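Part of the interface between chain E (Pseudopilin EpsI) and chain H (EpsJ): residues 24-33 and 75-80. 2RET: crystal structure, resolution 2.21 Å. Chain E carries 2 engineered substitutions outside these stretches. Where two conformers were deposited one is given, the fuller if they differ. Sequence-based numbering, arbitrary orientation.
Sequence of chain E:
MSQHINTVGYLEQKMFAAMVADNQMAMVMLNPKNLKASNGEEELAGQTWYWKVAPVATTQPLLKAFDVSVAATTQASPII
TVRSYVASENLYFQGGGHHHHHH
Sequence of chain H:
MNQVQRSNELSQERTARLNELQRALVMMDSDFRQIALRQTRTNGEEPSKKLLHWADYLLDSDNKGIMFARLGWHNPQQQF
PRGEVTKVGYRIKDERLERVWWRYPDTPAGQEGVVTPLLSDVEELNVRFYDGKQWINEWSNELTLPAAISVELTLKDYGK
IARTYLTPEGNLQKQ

Chain E (24-33) QMAMVMLNPK
Chain H (75-80) NPQQQF

The contact between EpsI and EpsJ is a small packing of one helix face and a proline that follows it against a beta turn, burying 275 Å² in total and held by van der Waals contact, with no hydrogen bond crossing between the stretches. In chain E, a helix that begins earlier in the chain carries E:Gln24 through E:Met29, with phi/psi near -60/-40; E:Met29 N donates to E:Met25 O at 2.9 Å. E:Asn31 then has non-helical geometry (-146/80), and E:Pro32 (-91/-22, C-gamma endo) follows. In chain H, H:Pro76 (-63/163) opens a type I turn whose central residues are H:Gln77 (-44/-46) and H:Gln78 (-71/-22); H:Gln79 N closes it on H:Pro76 O at 3.0 Å.

The backbones come nearest at E:Met29 and H:Gln78, whose CA atoms lie 6.8 Å apart. E:Met29, a selenomethionine pointing toward chain H with chi angles m, m, t (-77°, -50°, 179°), meets three residues. Its CB lies 4.3 Å from H:Pro76 CG, an apolar contact; its SE lies 4.4 Å from H:Gln78 CB; and its CE reaches H:Gln79 CD at 3.4 Å. H:Gln79 starts sideways, but its extended side chain (chi1 -180°, chi2 168°) brings the amide nearer the helix, where NE2 is 4.1 Å from SE of E:Met25 (chi1 161°, chi2 -177°), one helical turn before E:Met29.

H:Gln78 points toward chain E with chi1 -50°, chi2 93° and chi3 -15°. Its CG packs against E:Pro32 CG at 3.8 Å, while its amide lies beside the carbonyl of E:Met29. NE2 approaches E:Met29 O to 3.1 Å, but the angle is too poor for a hydrogen bond. E:Val28 and H:Gln77 make no contact across the stretches.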

# COMPACT_ATOMS: atom_id res chain seq x y z
N GLN E 24 26.43 6.79 -3.06
CA GLN E 24 26.90 5.50 -2.63
C GLN E 24 25.81 4.67 -1.90
O GLN E 24 25.80 3.47 -2.06
CB GLN E 24 28.19 5.62 -1.79
CG GLN E 24 29.36 6.24 -2.56
CD GLN E 24 29.60 5.60 -3.91
OE1 GLN E 24 29.41 4.41 -4.10
NE2 GLN E 24 30.02 6.40 -4.86
N MSE E 25 24.94 5.33 -1.13
CA MSE E 25 23.78 4.64 -0.53
C MSE E 25 22.90 4.04 -1.61
O MSE E 25 22.42 2.95 -1.46
CB MSE E 25 22.91 5.58 0.31
CG MSE E 25 21.48 5.00 0.54
SE MSE E 25 20.27 6.14 1.51
CE MSE E 25 21.43 7.70 1.78
N ALA E 26 22.68 4.77 -2.69
CA ALA E 26 21.94 4.28 -3.85
C ALA E 26 22.56 2.97 -4.37
O ALA E 26 21.85 2.00 -4.62
CB ALA E 26 21.88 5.35 -4.93
N MSE E 27 23.89 2.94 -4.48
CA MSE E 27 24.56 1.74 -5.02
C MSE E 27 24.44 0.53 -4.07
O MSE E 27 24.19 -0.57 -4.53
CB MSE E 27 26.02 2.04 -5.40
CG MSE E 27 26.12 3.08 -6.55
SE MSE E 27 24.98 2.73 -8.13
CE MSE E 27 23.19 3.19 -7.55
N VAL E 28 24.55 0.76 -2.76
CA VAL E 28 24.28 -0.28 -1.78
C VAL E 28 22.82 -0.77 -1.91
O VAL E 28 22.59 -1.96 -2.08
CB VAL E 28 24.55 0.18 -0.33
CG1 VAL E 28 24.20 -0.95 0.64
CG2 VAL E 28 26.00 0.60 -0.17
N MSE E 29 21.86 0.15 -1.90
CA MSE E 29 20.44 -0.18 -2.05
C MSE E 29 20.11 -1.01 -3.28
O MSE E 29 19.22 -1.84 -3.21
CB MSE E 29 19.56 1.07 -2.04
CG MSE E 29 19.34 1.65 -0.67
SE MSE E 29 18.75 0.33 0.68
CE MSE E 29 18.69 1.65 2.14
N LEU E 30 20.83 -0.85 -4.38
CA LEU E 30 20.65 -1.74 -5.55
C LEU E 30 20.78 -3.24 -5.24
O LEU E 30 20.06 -4.05 -5.80
CB LEU E 30 21.65 -1.40 -6.67
CG LEU E 30 21.19 -0.44 -7.75
CD1 LEU E 30 22.24 -0.32 -8.82
CD2 LEU E 30 19.89 -0.92 -8.33
N ASN E 31 21.73 -3.61 -4.39
CA ASN E 31 21.98 -5.02 -4.09
C ASN E 31 22.42 -5.11 -2.63
O ASN E 31 23.62 -5.12 -2.34
CB ASN E 31 23.03 -5.60 -5.07
CG ASN E 31 22.92 -7.14 -5.21
OD1 ASN E 31 22.69 -7.87 -4.22
ND2 ASN E 31 23.08 -7.64 -6.44
N PRO E 32 21.44 -5.08 -1.71
CA PRO E 32 21.65 -4.96 -0.28
C PRO E 32 21.78 -6.29 0.49
O PRO E 32 22.33 -6.29 1.58
CB PRO E 32 20.39 -4.23 0.17
CG PRO E 32 19.34 -4.75 -0.71
CD PRO E 32 20.00 -5.09 -2.02
N LYS E 33 21.26 -7.39 -0.07
CA LYS E 33 21.50 -8.74 0.49
C LYS E 33 23.01 -9.00 0.58
O LYS E 33 23.48 -9.64 1.52
CB LYS E 33 20.80 -9.80 -0.37
CG LYS E 33 20.93 -11.22 0.15
CD LYS E 33 19.91 -12.15 -0.48
CE LYS E 33 20.01 -13.55 0.09
NZ LYS E 33 21.16 -14.34 -0.47
N ASN H 75 10.92 5.61 -0.87
CA ASN H 75 12.27 5.06 -0.93
C ASN H 75 12.27 3.84 -1.83
O ASN H 75 11.22 3.28 -2.07
CB ASN H 75 12.74 4.68 0.47
CG ASN H 75 13.14 5.87 1.28
OD1 ASN H 75 13.53 6.89 0.72
ND2 ASN H 75 13.05 5.75 2.60
N PRO H 76 13.44 3.42 -2.32
CA PRO H 76 13.45 2.23 -3.18
C PRO H 76 12.98 0.98 -2.40
O PRO H 76 12.96 0.99 -1.17
CB PRO H 76 14.91 2.11 -3.61
CG PRO H 76 15.67 2.84 -2.61
CD PRO H 76 14.81 3.95 -2.13
N GLN H 77 12.62 -0.08 -3.14
CA GLN H 77 11.89 -1.24 -2.60
C GLN H 77 12.42 -1.75 -1.27
O GLN H 77 11.66 -2.02 -0.34
CB GLN H 77 11.93 -2.40 -3.61
CG GLN H 77 10.64 -2.57 -4.41
CD GLN H 77 9.71 -3.61 -3.80
OE1 GLN H 77 8.61 -3.28 -3.33
NE2 GLN H 77 10.15 -4.89 -3.80
N GLN H 78 13.73 -1.87 -1.20
CA GLN H 78 14.40 -2.56 -0.13
C GLN H 78 14.36 -1.82 1.23
O GLN H 78 14.50 -2.42 2.28
CB GLN H 78 15.86 -2.79 -0.58
CG GLN H 78 16.01 -3.44 -1.99
CD GLN H 78 16.18 -2.44 -3.20
OE1 GLN H 78 15.92 -1.24 -3.10
NE2 GLN H 78 16.60 -2.99 -4.33
N GLN H 79 14.15 -0.52 1.19
CA GLN H 79 14.51 0.35 2.29
C GLN H 79 13.37 0.56 3.26
O GLN H 79 12.20 0.66 2.88
CB GLN H 79 15.00 1.70 1.75
CG GLN H 79 15.41 2.72 2.81
CD GLN H 79 16.15 3.92 2.23
OE1 GLN H 79 16.20 4.11 1.02
NE2 GLN H 79 16.72 4.74 3.10
N PHE H 80 13.75 0.69 4.51
CA PHE H 80 12.83 1.02 5.56
C PHE H 80 13.31 2.30 6.24
O PHE H 80 14.46 2.38 6.61
CB PHE H 80 12.79 -0.14 6.57
CG PHE H 80 11.69 0.00 7.56
CD1 PHE H 80 11.93 0.54 8.81
CD2 PHE H 80 10.38 -0.33 7.21
CE1 PHE H 80 10.88 0.71 9.73
CE2 PHE H 80 9.33 -0.17 8.11
CZ PHE H 80 9.58 0.34 9.38